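Local coordinates for glycosyl transferase (Staphylococcus aureus, PDB 5TZJ), which belongs to glycosyl transferase family 2 and binds uridine-diphosphate-N-acetylglucosamine in a pocket, at residues V38-T43 with E65-G70; P71-N76 with F169-K174; L151-I156 with A176-F181. One frame throughout, in Å; residues are numbered along the deposited sequence.

Contact 1. Residues V38-T43 with E65-G70; sequences VDDCST and ETNSGG. With UD1 (uridine-diphosphate-N-acetylglucosamine), chain C.
The side chains of D40 and N67 cross at about a right angle, yet the carboxylate and amide planes are only 27° apart. Both bond to the uracil of UD1, at N3 and O4. D40 CG lies anti to the backbone N (chi1 -152°), which carries the carboxylate over to 65-70. There OD1 takes the backbone N of S68 at 2.6 Å, on its syn side and somewhat out of the carboxylate plane. OD2 accepts from UD1 N3 at 2.6 Å, in a nearly straight bond. S68 OG also sits 2.9 Å from D40 OD2.

N67 ND2 is shared between two carbonyl oxygens. It donates to D40 O at 3.0 Å, in the carbonyl plane and on a lone pair, and to UD1 O4, also at 3.0 Å. N67 OD1 turns back to G69 N and closes an Asx turn. C41 adds van der Waals contact with the backbone, its CB 3.5 Å from N67 N. G69 and G70 carry the loop on toward helix 72-81, with G70 N 3.3 Å from UD1 O4.

The contact joins the end of strand 33-39 to the loop before helix 72-81. It forms part of the uracil site of a family 2 glycosyl transferase. D40 as acceptor for N3 and N67 as donor to O4 match the pattern of uracil, and this probably helps select it over cytosine. The donors around D40 are consistent with an ionised carboxylate.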
loop_
_atom_site.group_PDB
_atom_site.type_symbol
_atom_site.label_atom_id
_atom_site.label_comp_id
_atom_site.label_asym_id
_atom_site.label_seq_id
_atom_site.Cartn_x
_atom_site.Cartn_y
_atom_site.Cartn_z
ATOM N N VAL A 38 -12.517 5.816 14.855
ATOM C CA VAL A 38 -11.667 5.541 15.998
ATOM C C VAL A 38 -10.609 6.633 16.091
ATOM O O VAL A 38 -9.780 6.804 15.187
ATOM C CB VAL A 38 -11.027 4.154 15.929
ATOM C CG1 VAL A 38 -10.162 3.916 17.217
ATOM C CG2 VAL A 38 -12.108 3.138 15.799
ATOM N N ASP A 39 -10.621 7.362 17.203
ATOM C CA ASP A 39 -9.753 8.513 17.365
ATOM C C ASP A 39 -8.496 8.083 18.113
ATOM O O ASP A 39 -8.576 7.528 19.224
ATOM C CB ASP A 39 -10.473 9.643 18.125
ATOM C CG ASP A 39 -9.582 10.852 18.311
ATOM O OD1 ASP A 39 -9.387 11.613 17.315
ATOM O OD2 ASP A 39 -9.053 11.019 19.436
ATOM N N ASP A 40 -7.348 8.345 17.515
ATOM C CA ASP A 40 -6.067 7.916 18.085
ATOM C C ASP A 40 -5.558 8.923 19.113
ATOM O O ASP A 40 -4.437 9.448 19.013
ATOM C CB ASP A 40 -5.049 7.702 16.969
ATOM C CG ASP A 40 -3.991 6.677 17.338
ATOM O OD1 ASP A 40 -3.967 6.265 18.536
ATOM O OD2 ASP A 40 -3.170 6.315 16.439
ATOM N N CYS A 41 -6.409 9.188 20.107
ATOM C CA CYS A 41 -6.088 10.050 21.251
ATOM C C CYS A 41 -5.752 11.476 20.805
ATOM O O CYS A 41 -4.696 12.024 21.132
ATOM C CB CYS A 41 -4.954 9.459 22.086
ATOM S SG CYS A 41 -4.976 10.124 23.800
ATOM N N SER A 42 -6.671 12.082 20.053
ATOM C CA SER A 42 -6.530 13.481 19.668
ATOM C C SER A 42 -6.572 14.386 20.888
ATOM O O SER A 42 -7.246 14.091 21.889
ATOM C CB SER A 42 -7.647 13.891 18.697
ATOM O OG SER A 42 -7.474 13.178 17.472
ATOM N N THR A 43 -5.842 15.504 20.799
ATOM C CA THR A 43 -5.953 16.547 21.810
ATOM C C THR A 43 -6.756 17.747 21.340
ATOM O O THR A 43 -6.956 18.677 22.124
ATOM C CB THR A 43 -4.564 17.010 22.251
ATOM O OG1 THR A 43 -3.835 17.446 21.090
ATOM C CG2 THR A 43 -3.804 15.858 22.943
ATOM N N GLU A 65 -6.925 5.405 24.461
ATOM C CA GLU A 65 -6.431 6.150 25.608
ATOM C C GLU A 65 -5.035 6.723 25.406
ATOM O O GLU A 65 -4.607 7.547 26.215
ATOM C CB GLU A 65 -6.437 5.244 26.825
ATOM C CG GLU A 65 -5.444 4.125 26.721
ATOM C CD GLU A 65 -5.275 3.424 28.051
ATOM O OE1 GLU A 65 -4.355 2.569 28.171
ATOM O OE2 GLU A 65 -6.063 3.753 28.976
ATOM N N THR A 66 -4.308 6.307 24.367
ATOM C CA THR A 66 -3.024 6.932 24.096
ATOM C C THR A 66 -2.740 6.784 22.602
ATOM O O THR A 66 -3.254 5.864 21.958
ATOM C CB THR A 66 -1.932 6.311 24.967
ATOM O OG1 THR A 66 -0.834 7.233 25.106
ATOM C CG2 THR A 66 -1.463 4.984 24.413
ATOM N N ASN A 67 -1.940 7.698 22.040
ATOM C CA ASN A 67 -1.745 7.675 20.593
ATOM C C ASN A 67 -0.980 6.417 20.169
ATOM O O ASN A 67 0.095 6.121 20.688
ATOM C CB ASN A 67 -1.024 8.926 20.105
ATOM C CG ASN A 67 -0.716 8.842 18.611
ATOM O OD1 ASN A 67 0.387 8.433 18.215
ATOM N ND2 ASN A 67 -1.728 9.106 17.777
ATOM N N SER A 68 -1.524 5.673 19.213
ATOM C CA SER A 68 -0.946 4.368 18.926
ATOM C C SER A 68 0.294 4.395 18.035
ATOM O O SER A 68 0.851 3.324 17.785
ATOM C CB SER A 68 -1.950 3.473 18.239
ATOM O OG SER A 68 -1.943 3.748 16.837
ATOM N N GLY A 69 0.710 5.536 17.502
ATOM C CA GLY A 69 1.868 5.519 16.643
ATOM C C GLY A 69 1.597 5.282 15.167
ATOM O O GLY A 69 2.554 5.040 14.414
ATOM N N GLY A 70 0.332 5.325 14.733
ATOM C CA GLY A 70 -0.025 5.156 13.342
ATOM C C GLY A 70 -1.481 4.788 13.140
ATOM O O GLY A 70 -2.206 4.531 14.106
HETATM C "C1'" UD1 C . -1.072 7.541 3.177
HETATM C "C2'" UD1 C . -2.130 6.485 2.882
HETATM C "C3'" UD1 C . -2.727 6.103 4.195
HETATM C "C4'" UD1 C . -1.689 5.314 4.914
HETATM C "C5'" UD1 C . -0.578 6.282 5.327
HETATM C "C6'" UD1 C . 0.528 5.552 6.030
HETATM C "C7'" UD1 C . -2.938 6.809 0.528
HETATM C "C8'" UD1 C . -1.680 6.110 0.044
HETATM N "N2'" UD1 C . -3.154 7.012 1.938
HETATM O "O1'" UD1 C . -1.748 8.639 3.669
HETATM O "O3'" UD1 C . -3.988 5.392 4.047
HETATM O "O4'" UD1 C . -2.261 4.674 6.038
HETATM O "O5'" UD1 C . -0.035 6.979 4.128
HETATM O "O6'" UD1 C . 0.819 4.359 5.344
HETATM O "O7'" UD1 C . -3.741 7.216 -0.233
HETATM N N1 UD1 C . -3.732 8.551 11.904
HETATM C C2 UD1 C . -4.036 7.833 13.174
HETATM N N3 UD1 C . -3.027 7.779 14.279
HETATM C C4 UD1 C . -1.738 8.432 14.081
HETATM C C5 UD1 C . -1.426 9.131 12.790
HETATM C C6 UD1 C . -2.436 9.178 11.707
HETATM O O2 UD1 C . -5.079 7.314 13.308
HETATM O O4 UD1 C . -0.937 8.392 14.957
HETATM C C1B UD1 C . -4.710 8.528 10.847
HETATM C C2B UD1 C . -4.959 9.960 10.118
HETATM O "O2'" UD1 C . -5.904 10.758 10.935
HETATM C C3B UD1 C . -5.405 9.634 8.905
HETATM C C4B UD1 C . -4.754 8.277 8.565
HETATM O O4B UD1 C . -4.242 7.713 9.903
HETATM O O3B UD1 C . -6.890 9.378 8.910
HETATM C C5B UD1 C . -3.638 8.353 7.681
HETATM O O5B UD1 C . -2.649 9.174 8.239
HETATM P PA UD1 C . -2.074 10.385 7.276
HETATM O O1A UD1 C . -1.259 11.354 8.092
HETATM O O2A UD1 C . -3.228 11.074 6.571
HETATM O O3A UD1 C . -1.146 9.573 6.152
HETATM P PB UD1 C . -1.030 9.857 4.527
HETATM O O1B UD1 C . -1.665 11.156 4.083
HETATM O O2B UD1 C . 0.480 9.954 4.374
#

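Contact 2. Residues P71-N76 with F169-K174; sequences PGKPRN and FPEELK. With UD1 (uridine-diphosphate-N-acetylglucosamine), chain C.
N76 grips 169-174 with both ends of its amide, through three hydrogen bonds. OD1 accepts from F169 N at 2.9 Å, in the carbonyl plane and on a lone pair. ND2 donates to F169 O at 2.7 Å and to E171 OE2 at 2.8 Å. Both acceptors lie almost in the amide plane, which leaves the amide little freedom to flip. E171 uses the anti lone pair of OE2, and its carboxylate is nearly coplanar with the amide. N76 CG sits beside its backbone N (chi1 -71°), and this points the amide across to the loop.

The E171 carboxylate also lies alongside the aliphatic part of K73, with CD 3.7 Å from K73 CB. G72, with no side chain, lets the chains come close: its CA packs 3.6 Å from F169 CB and beside P170 O.

R75 CD lies over one face of the F169 ring, toward its rim. It is 3.9 Å from the ring centroid, as a CH-pi contact. The chain then runs extended to UD1, where NH2 donates to O4' at 2.8 Å and more weakly to O3'. P71 CB lies over one face of the guanidinium, near its rim. D91 pairs with R75 NH2 in a salt bridge. Water 1 accepts from G72 N and donates to L173 O, linking the two segments once more.

The contact joins the first turn of helix 72-81 to the loop between helices 159-164 and 177-188. F169 stacks on F181 of helix 177-188 and meets F89 of strand 86-89 edge-to-face. P74 and R75 touch P8 of strand 3-9.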
loop_
_atom_site.group_PDB
_atom_site.type_symbol
_atom_site.label_atom_id
_atom_site.label_comp_id
_atom_site.label_asym_id
_atom_site.label_seq_id
_atom_site.Cartn_x
_atom_site.Cartn_y
_atom_site.Cartn_z
ATOM N N PRO A 71 -1.900 4.700 11.861
ATOM C CA PRO A 71 -3.299 4.363 11.515
ATOM C C PRO A 71 -3.701 2.924 11.804
ATOM O O PRO A 71 -4.913 2.613 11.802
ATOM C CB PRO A 71 -3.340 4.587 9.982
ATOM C CG PRO A 71 -2.113 5.310 9.647
ATOM C CD PRO A 71 -1.086 4.965 10.667
ATOM N N GLY A 72 -2.730 2.033 11.972
ATOM C CA GLY A 72 -3.040 0.609 12.004
ATOM C C GLY A 72 -3.963 0.232 13.151
ATOM O O GLY A 72 -5.014 -0.376 12.949
ATOM N N LYS A 73 -3.580 0.603 14.379
ATOM C CA LYS A 73 -4.386 0.195 15.529
ATOM C C LYS A 73 -5.800 0.781 15.498
ATOM O O LYS A 73 -6.764 0.010 15.657
ATOM C CB LYS A 73 -3.666 0.531 16.836
ATOM C CG LYS A 73 -4.523 0.043 18.025
ATOM C CD LYS A 73 -3.764 0.077 19.358
ATOM C CE LYS A 73 -4.530 -0.708 20.435
ATOM N NZ LYS A 73 -3.784 -0.519 21.747
ATOM N N PRO A 74 -6.014 2.083 15.235
ATOM C CA PRO A 74 -7.406 2.551 15.141
ATOM C C PRO A 74 -8.188 1.868 14.043
ATOM O O PRO A 74 -9.404 1.673 14.214
ATOM C CB PRO A 74 -7.284 4.064 14.911
ATOM C CG PRO A 74 -5.869 4.396 14.829
ATOM C CD PRO A 74 -5.051 3.199 15.247
ATOM N N ARG A 75 -7.555 1.483 12.908
ATOM C CA ARG A 75 -8.366 0.814 11.893
ATOM C C ARG A 75 -8.718 -0.604 12.335
ATOM O O ARG A 75 -9.848 -1.073 12.092
ATOM C CB ARG A 75 -7.703 0.801 10.499
ATOM C CG ARG A 75 -7.419 2.177 9.831
ATOM C CD ARG A 75 -6.593 1.960 8.516
ATOM N NE ARG A 75 -6.353 3.191 7.755
ATOM C CZ ARG A 75 -5.193 3.469 7.169
ATOM N NH1 ARG A 75 -4.200 2.599 7.295
ATOM N NH2 ARG A 75 -5.022 4.593 6.468
ATOM N N ASN A 76 -7.784 -1.277 13.016
ATOM C CA ASN A 76 -8.048 -2.609 13.588
ATOM C C ASN A 76 -9.183 -2.577 14.608
ATOM O O ASN A 76 -10.060 -3.450 14.602
ATOM C CB ASN A 76 -6.784 -3.146 14.259
ATOM C CG ASN A 76 -5.708 -3.526 13.243
ATOM O OD1 ASN A 76 -6.019 -3.715 12.064
ATOM N ND2 ASN A 76 -4.471 -3.695 13.700
ATOM N N PHE A 169 -4.086 -4.766 10.167
ATOM C CA PHE A 169 -2.961 -3.855 9.990
ATOM C C PHE A 169 -1.904 -4.107 11.060
ATOM O O PHE A 169 -2.243 -4.286 12.237
ATOM C CB PHE A 169 -3.442 -2.389 10.090
ATOM C CG PHE A 169 -4.375 -1.987 8.965
ATOM C CD1 PHE A 169 -3.863 -1.625 7.720
ATOM C CD2 PHE A 169 -5.742 -2.013 9.138
ATOM C CE1 PHE A 169 -4.682 -1.260 6.688
ATOM C CE2 PHE A 169 -6.579 -1.663 8.084
ATOM C CZ PHE A 169 -6.033 -1.281 6.841
ATOM N N PRO A 170 -0.624 -4.085 10.703
ATOM C CA PRO A 170 0.412 -3.989 11.748
ATOM C C PRO A 170 0.191 -2.725 12.568
ATOM O O PRO A 170 -0.163 -1.678 12.025
ATOM C CB PRO A 170 1.719 -3.913 10.950
ATOM C CG PRO A 170 1.374 -4.591 9.640
ATOM C CD PRO A 170 -0.050 -4.216 9.352
ATOM N N GLU A 171 0.412 -2.817 13.869
ATOM C CA GLU A 171 0.204 -1.688 14.759
ATOM C C GLU A 171 1.540 -1.082 15.207
ATOM O O GLU A 171 2.584 -1.719 15.109
ATOM C CB GLU A 171 -0.626 -2.152 15.957
ATOM C CG GLU A 171 -1.943 -2.800 15.498
ATOM C CD GLU A 171 -2.870 -3.118 16.664
ATOM O OE1 GLU A 171 -2.370 -3.144 17.785
ATOM O OE2 GLU A 171 -4.082 -3.340 16.452
ATOM N N GLU A 172 1.487 0.167 15.716
ATOM C CA GLU A 172 2.683 0.945 16.128
ATOM C C GLU A 172 3.689 1.140 14.983
ATOM O O GLU A 172 4.898 0.998 15.157
ATOM C CB GLU A 172 3.371 0.307 17.337
ATOM C CG GLU A 172 2.847 0.829 18.657
ATOM C CD GLU A 172 3.463 0.151 19.862
ATOM O OE1 GLU A 172 2.853 0.202 20.961
ATOM O OE2 GLU A 172 4.564 -0.424 19.713
ATOM N N LEU A 173 3.196 1.487 13.802
ATOM C CA LEU A 173 4.045 1.611 12.623
ATOM C C LEU A 173 3.527 2.794 11.821
ATOM O O LEU A 173 2.343 2.826 11.424
ATOM C CB LEU A 173 4.023 0.306 11.815
ATOM C CG LEU A 173 4.651 0.405 10.456
ATOM C CD1 LEU A 173 6.163 0.553 10.634
ATOM C CD2 LEU A 173 4.261 -0.841 9.646
ATOM N N LYS A 174 4.400 3.786 11.619
ATOM C CA LYS A 174 3.945 5.049 11.042
ATOM C C LYS A 174 3.433 4.869 9.612
ATOM O O LYS A 174 2.464 5.534 9.214
ATOM C CB LYS A 174 5.054 6.106 11.092
ATOM C CG LYS A 174 5.581 6.423 12.496
ATOM C CD LYS A 174 4.780 7.512 13.180
ATOM C CE LYS A 174 5.299 7.761 14.578
ATOM N NZ LYS A 174 4.584 8.895 15.237
HETATM C "C1'" UD1 C . -1.072 7.541 3.177
HETATM C "C2'" UD1 C . -2.130 6.485 2.882
HETATM C "C3'" UD1 C . -2.727 6.103 4.195
HETATM C "C4'" UD1 C . -1.689 5.314 4.914
HETATM C "C5'" UD1 C . -0.578 6.282 5.327
HETATM C "C6'" UD1 C . 0.528 5.552 6.030
HETATM C "C7'" UD1 C . -2.938 6.809 0.528
HETATM C "C8'" UD1 C . -1.680 6.110 0.044
HETATM N "N2'" UD1 C . -3.154 7.012 1.938
HETATM O "O1'" UD1 C . -1.748 8.639 3.669
HETATM O "O3'" UD1 C . -3.988 5.392 4.047
HETATM O "O4'" UD1 C . -2.261 4.674 6.038
HETATM O "O5'" UD1 C . -0.035 6.979 4.128
HETATM O "O6'" UD1 C . 0.819 4.359 5.344
HETATM O "O7'" UD1 C . -3.741 7.216 -0.233
HETATM N N1 UD1 C . -3.732 8.551 11.904
HETATM C C2 UD1 C . -4.036 7.833 13.174
HETATM N N3 UD1 C . -3.027 7.779 14.279
HETATM C C4 UD1 C . -1.738 8.432 14.081
HETATM C C5 UD1 C . -1.426 9.131 12.790
HETATM C C6 UD1 C . -2.436 9.178 11.707
HETATM O O2 UD1 C . -5.079 7.314 13.308
HETATM O O4 UD1 C . -0.937 8.392 14.957
HETATM C C1B UD1 C . -4.710 8.528 10.847
HETATM C C2B UD1 C . -4.959 9.960 10.118
HETATM O "O2'" UD1 C . -5.904 10.758 10.935
HETATM C C3B UD1 C . -5.405 9.634 8.905
HETATM C C4B UD1 C . -4.754 8.277 8.565
HETATM O O4B UD1 C . -4.242 7.713 9.903
HETATM O O3B UD1 C . -6.890 9.378 8.910
HETATM C C5B UD1 C . -3.638 8.353 7.681
HETATM O O5B UD1 C . -2.649 9.174 8.239
HETATM P PA UD1 C . -2.074 10.385 7.276
HETATM O O1A UD1 C . -1.259 11.354 8.092
HETATM O O2A UD1 C . -3.228 11.074 6.571
HETATM O O3A UD1 C . -1.146 9.573 6.152
HETATM P PB UD1 C . -1.030 9.857 4.527
HETATM O O1B UD1 C . -1.665 11.156 4.083
HETATM O O2B UD1 C . 0.480 9.954 4.374
HETATM O O HOH W 1 0.274 1.689 12.412
HETATM O O HOH W 2 -1.126 2.281 15.077
#

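Contact 3. Residues L151-I156 with A176-F181; sequences LSPTKI and AEDQLF. With UD1 (uridine-diphosphate-N-acetylglucosamine), chain C.
Van der Waals packing joins L151 to Q179 and P153 to D178. The L151 and Q179 side chains cross at about a right angle. L151 CB lies 3.8 Å from Q179 CA, and its CD1 lies across the Q179 chain, 3.9 Å from OE1. P153 brings its CD to 3.5 Å from D178 CB. D178 OD2 makes a van der Waals approach to S152 CA at 3.4 Å.

Among the polar atoms there is no direct hydrogen bond between the segments. L151 O and D178 O are both acceptors and simply lie near each other; L151 O is satisfied by T182 OG1. Within the loop, K155 NZ donates to S152 O at 2.8 Å.

Ligand bonds come from the helix. The E177 chain bends at chi2 (-54°) and turns its carboxylate to the N-acetylglucosamine of UD1. OE1 accepts from O4' and OE2 from O6', each at 2.7 Å, so the two oxygens hold two hydroxyls. The loop supplies van der Waals walls: S152 CB lies 3.5 Å from C8' of the acetyl group, and P153 CD touches O3'.

The contact sets the loop before strand 156-158 against the first turn of helix 177-188. F181 meets Y157 of that strand edge-to-face. L151 and Q179 both touch F249 and R252 of helix 239-256, and Q179 also touches M225 and I228 of helix 218-233.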
loop_
_atom_site.group_PDB
_atom_site.type_symbol
_atom_site.label_atom_id
_atom_site.label_comp_id
_atom_site.label_asym_id
_atom_site.label_seq_id
_atom_site.Cartn_x
_atom_site.Cartn_y
_atom_site.Cartn_z
ATOM N N LEU A 151 -1.331 -0.296 -2.990
ATOM C CA LEU A 151 -1.503 -1.092 -1.780
ATOM C C LEU A 151 -2.128 -0.293 -0.638
ATOM O O LEU A 151 -2.244 -0.811 0.476
ATOM C CB LEU A 151 -0.141 -1.700 -1.342
ATOM C CG LEU A 151 0.484 -2.522 -2.471
ATOM C CD1 LEU A 151 1.876 -3.053 -2.055
ATOM C CD2 LEU A 151 -0.482 -3.641 -2.821
ATOM N N SER A 152 -2.551 0.942 -0.893
ATOM C CA SER A 152 -3.190 1.727 0.134
ATOM C C SER A 152 -4.504 1.054 0.533
ATOM O O SER A 152 -5.051 0.232 -0.216
ATOM C CB SER A 152 -3.432 3.138 -0.382
ATOM O OG SER A 152 -4.402 3.127 -1.429
ATOM N N PRO A 153 -5.032 1.358 1.712
ATOM C CA PRO A 153 -6.254 0.673 2.142
ATOM C C PRO A 153 -7.539 1.356 1.678
ATOM O O PRO A 153 -8.638 0.953 2.106
ATOM C CB PRO A 153 -6.116 0.707 3.675
ATOM C CG PRO A 153 -5.402 2.002 3.954
ATOM C CD PRO A 153 -4.429 2.173 2.787
ATOM N N THR A 154 -7.428 2.368 0.810
ATOM C CA THR A 154 -8.562 3.223 0.400
ATOM C C THR A 154 -9.362 2.550 -0.720
ATOM O O THR A 154 -9.510 3.070 -1.829
ATOM C CB THR A 154 -8.026 4.570 -0.061
ATOM O OG1 THR A 154 -7.100 4.338 -1.151
ATOM C CG2 THR A 154 -7.283 5.235 1.084
ATOM N N LYS A 155 -9.828 1.345 -0.394
ATOM C CA LYS A 155 -10.534 0.427 -1.272
ATOM C C LYS A 155 -11.674 -0.184 -0.465
ATOM O O LYS A 155 -11.779 0.002 0.755
ATOM C CB LYS A 155 -9.604 -0.678 -1.799
ATOM C CG LYS A 155 -8.283 -0.137 -2.437
ATOM C CD LYS A 155 -7.244 -1.257 -2.610
ATOM C CE LYS A 155 -6.069 -0.810 -3.536
ATOM N NZ LYS A 155 -5.361 0.353 -2.965
ATOM N N ILE A 156 -12.517 -0.940 -1.156
ATOM C CA ILE A 156 -13.615 -1.653 -0.534
ATOM C C ILE A 156 -13.237 -3.121 -0.419
ATOM O O ILE A 156 -12.828 -3.762 -1.419
ATOM C CB ILE A 156 -14.909 -1.453 -1.344
ATOM C CG1 ILE A 156 -15.273 0.037 -1.315
ATOM C CG2 ILE A 156 -16.076 -2.316 -0.794
ATOM C CD1 ILE A 156 -16.563 0.358 -2.081
ATOM N N ALA A 176 3.801 2.143 5.654
ATOM C CA ALA A 176 3.944 0.845 4.996
ATOM C C ALA A 176 3.088 -0.250 5.636
ATOM O O ALA A 176 3.050 -1.372 5.110
ATOM C CB ALA A 176 5.405 0.372 4.918
ATOM N N GLU A 177 2.352 0.058 6.708
ATOM C CA GLU A 177 1.435 -0.895 7.339
ATOM C C GLU A 177 0.344 -1.350 6.363
ATOM O O GLU A 177 -0.135 -2.490 6.433
ATOM C CB GLU A 177 0.866 -0.253 8.642
ATOM C CG GLU A 177 -0.376 0.683 8.540
ATOM C CD GLU A 177 -0.292 1.889 7.532
ATOM O OE1 GLU A 177 -1.362 2.331 7.039
ATOM O OE2 GLU A 177 0.800 2.415 7.221
ATOM N N ASP A 178 -0.000 -0.521 5.394
ATOM C CA ASP A 178 -1.078 -0.913 4.489
ATOM C C ASP A 178 -0.597 -1.952 3.490
ATOM O O ASP A 178 -1.388 -2.756 2.999
ATOM C CB ASP A 178 -1.625 0.325 3.772
ATOM C CG ASP A 178 -0.505 1.254 3.225
ATOM O OD1 ASP A 178 0.707 1.055 3.515
ATOM O OD2 ASP A 178 -0.849 2.210 2.508
ATOM N N GLN A 179 0.699 -1.971 3.190
ATOM C CA GLN A 179 1.138 -2.808 2.078
ATOM C C GLN A 179 0.873 -4.274 2.379
ATOM O O GLN A 179 0.396 -5.013 1.507
ATOM C CB GLN A 179 2.616 -2.578 1.797
ATOM C CG GLN A 179 2.856 -1.145 1.241
ATOM C CD GLN A 179 4.253 -0.974 0.691
ATOM O OE1 GLN A 179 4.864 -1.926 0.169
ATOM N NE2 GLN A 179 4.762 0.242 0.773
ATOM N N LEU A 180 1.142 -4.697 3.622
ATOM C CA LEU A 180 0.935 -6.099 3.991
ATOM C C LEU A 180 -0.562 -6.409 4.035
ATOM O O LEU A 180 -1.010 -7.438 3.519
ATOM C CB LEU A 180 1.610 -6.364 5.352
ATOM C CG LEU A 180 1.466 -7.758 6.019
ATOM C CD1 LEU A 180 1.992 -8.831 5.053
ATOM C CD2 LEU A 180 2.167 -7.837 7.407
ATOM N N PHE A 181 -1.345 -5.500 4.622
ATOM C CA PHE A 181 -2.790 -5.669 4.725
ATOM C C PHE A 181 -3.418 -5.894 3.356
ATOM O O PHE A 181 -4.170 -6.851 3.147
ATOM C CB PHE A 181 -3.382 -4.428 5.384
ATOM C CG PHE A 181 -4.923 -4.443 5.471
ATOM C CD1 PHE A 181 -5.546 -5.000 6.597
ATOM C CD2 PHE A 181 -5.698 -3.888 4.479
ATOM C CE1 PHE A 181 -6.952 -5.027 6.715
ATOM C CE2 PHE A 181 -7.146 -3.917 4.563
ATOM C CZ PHE A 181 -7.757 -4.480 5.696
HETATM C "C1'" UD1 C . -1.072 7.541 3.177
HETATM C "C2'" UD1 C . -2.130 6.485 2.882
HETATM C "C3'" UD1 C . -2.727 6.103 4.195
HETATM C "C4'" UD1 C . -1.689 5.314 4.914
HETATM C "C5'" UD1 C . -0.578 6.282 5.327
HETATM C "C6'" UD1 C . 0.528 5.552 6.030
HETATM C "C7'" UD1 C . -2.938 6.809 0.528
HETATM C "C8'" UD1 C . -1.680 6.110 0.044
HETATM N "N2'" UD1 C . -3.154 7.012 1.938
HETATM O "O1'" UD1 C . -1.748 8.639 3.669
HETATM O "O3'" UD1 C . -3.988 5.392 4.047
HETATM O "O4'" UD1 C . -2.261 4.674 6.038
HETATM O "O5'" UD1 C . -0.035 6.979 4.128
HETATM O "O6'" UD1 C . 0.819 4.359 5.344
HETATM O "O7'" UD1 C . -3.741 7.216 -0.233
HETATM N N1 UD1 C . -3.732 8.551 11.904
HETATM C C2 UD1 C . -4.036 7.833 13.174
HETATM N N3 UD1 C . -3.027 7.779 14.279
HETATM C C4 UD1 C . -1.738 8.432 14.081
HETATM C C5 UD1 C . -1.426 9.131 12.790
HETATM C C6 UD1 C . -2.436 9.178 11.707
HETATM O O2 UD1 C . -5.079 7.314 13.308
HETATM O O4 UD1 C . -0.937 8.392 14.957
HETATM C C1B UD1 C . -4.710 8.528 10.847
HETATM C C2B UD1 C . -4.959 9.960 10.118
HETATM O "O2'" UD1 C . -5.904 10.758 10.935
HETATM C C3B UD1 C . -5.405 9.634 8.905
HETATM C C4B UD1 C . -4.754 8.277 8.565
HETATM O O4B UD1 C . -4.242 7.713 9.903
HETATM O O3B UD1 C . -6.890 9.378 8.910
HETATM C C5B UD1 C . -3.638 8.353 7.681
HETATM O O5B UD1 C . -2.649 9.174 8.239
HETATM P PA UD1 C . -2.074 10.385 7.276
HETATM O O1A UD1 C . -1.259 11.354 8.092
HETATM O O2A UD1 C . -3.228 11.074 6.571
HETATM O O3A UD1 C . -1.146 9.573 6.152
HETATM P PB UD1 C . -1.030 9.857 4.527
HETATM O O1B UD1 C . -1.665 11.156 4.083
HETATM O O2B UD1 C . 0.480 9.954 4.374
#

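The three contacts line one pocket along UD1. Contact 1 takes the uracil and contact 3 the N-acetylglucosamine. Contact 2 lies between them and shares the N-acetylglucosamine through R75. The centres of contacts 1 and 2 are 10 Å apart and those of contacts 2 and 3 are 11 Å apart. Contacts 1 and 3 are 20 Å apart by centres and do not touch. Contacts 1 and 2 pack directly, with S68 OG 3.5 Å from P74 CD. Contacts 2 and 3 share a salt bridge, R75 NH1 to E177 OE1 at 2.9 Å. This sets an arginine and a glutamate together on O4' of UD1. The segments of contacts 2 and 3 alternate along the chain, whereas contact 1 closes before either opens.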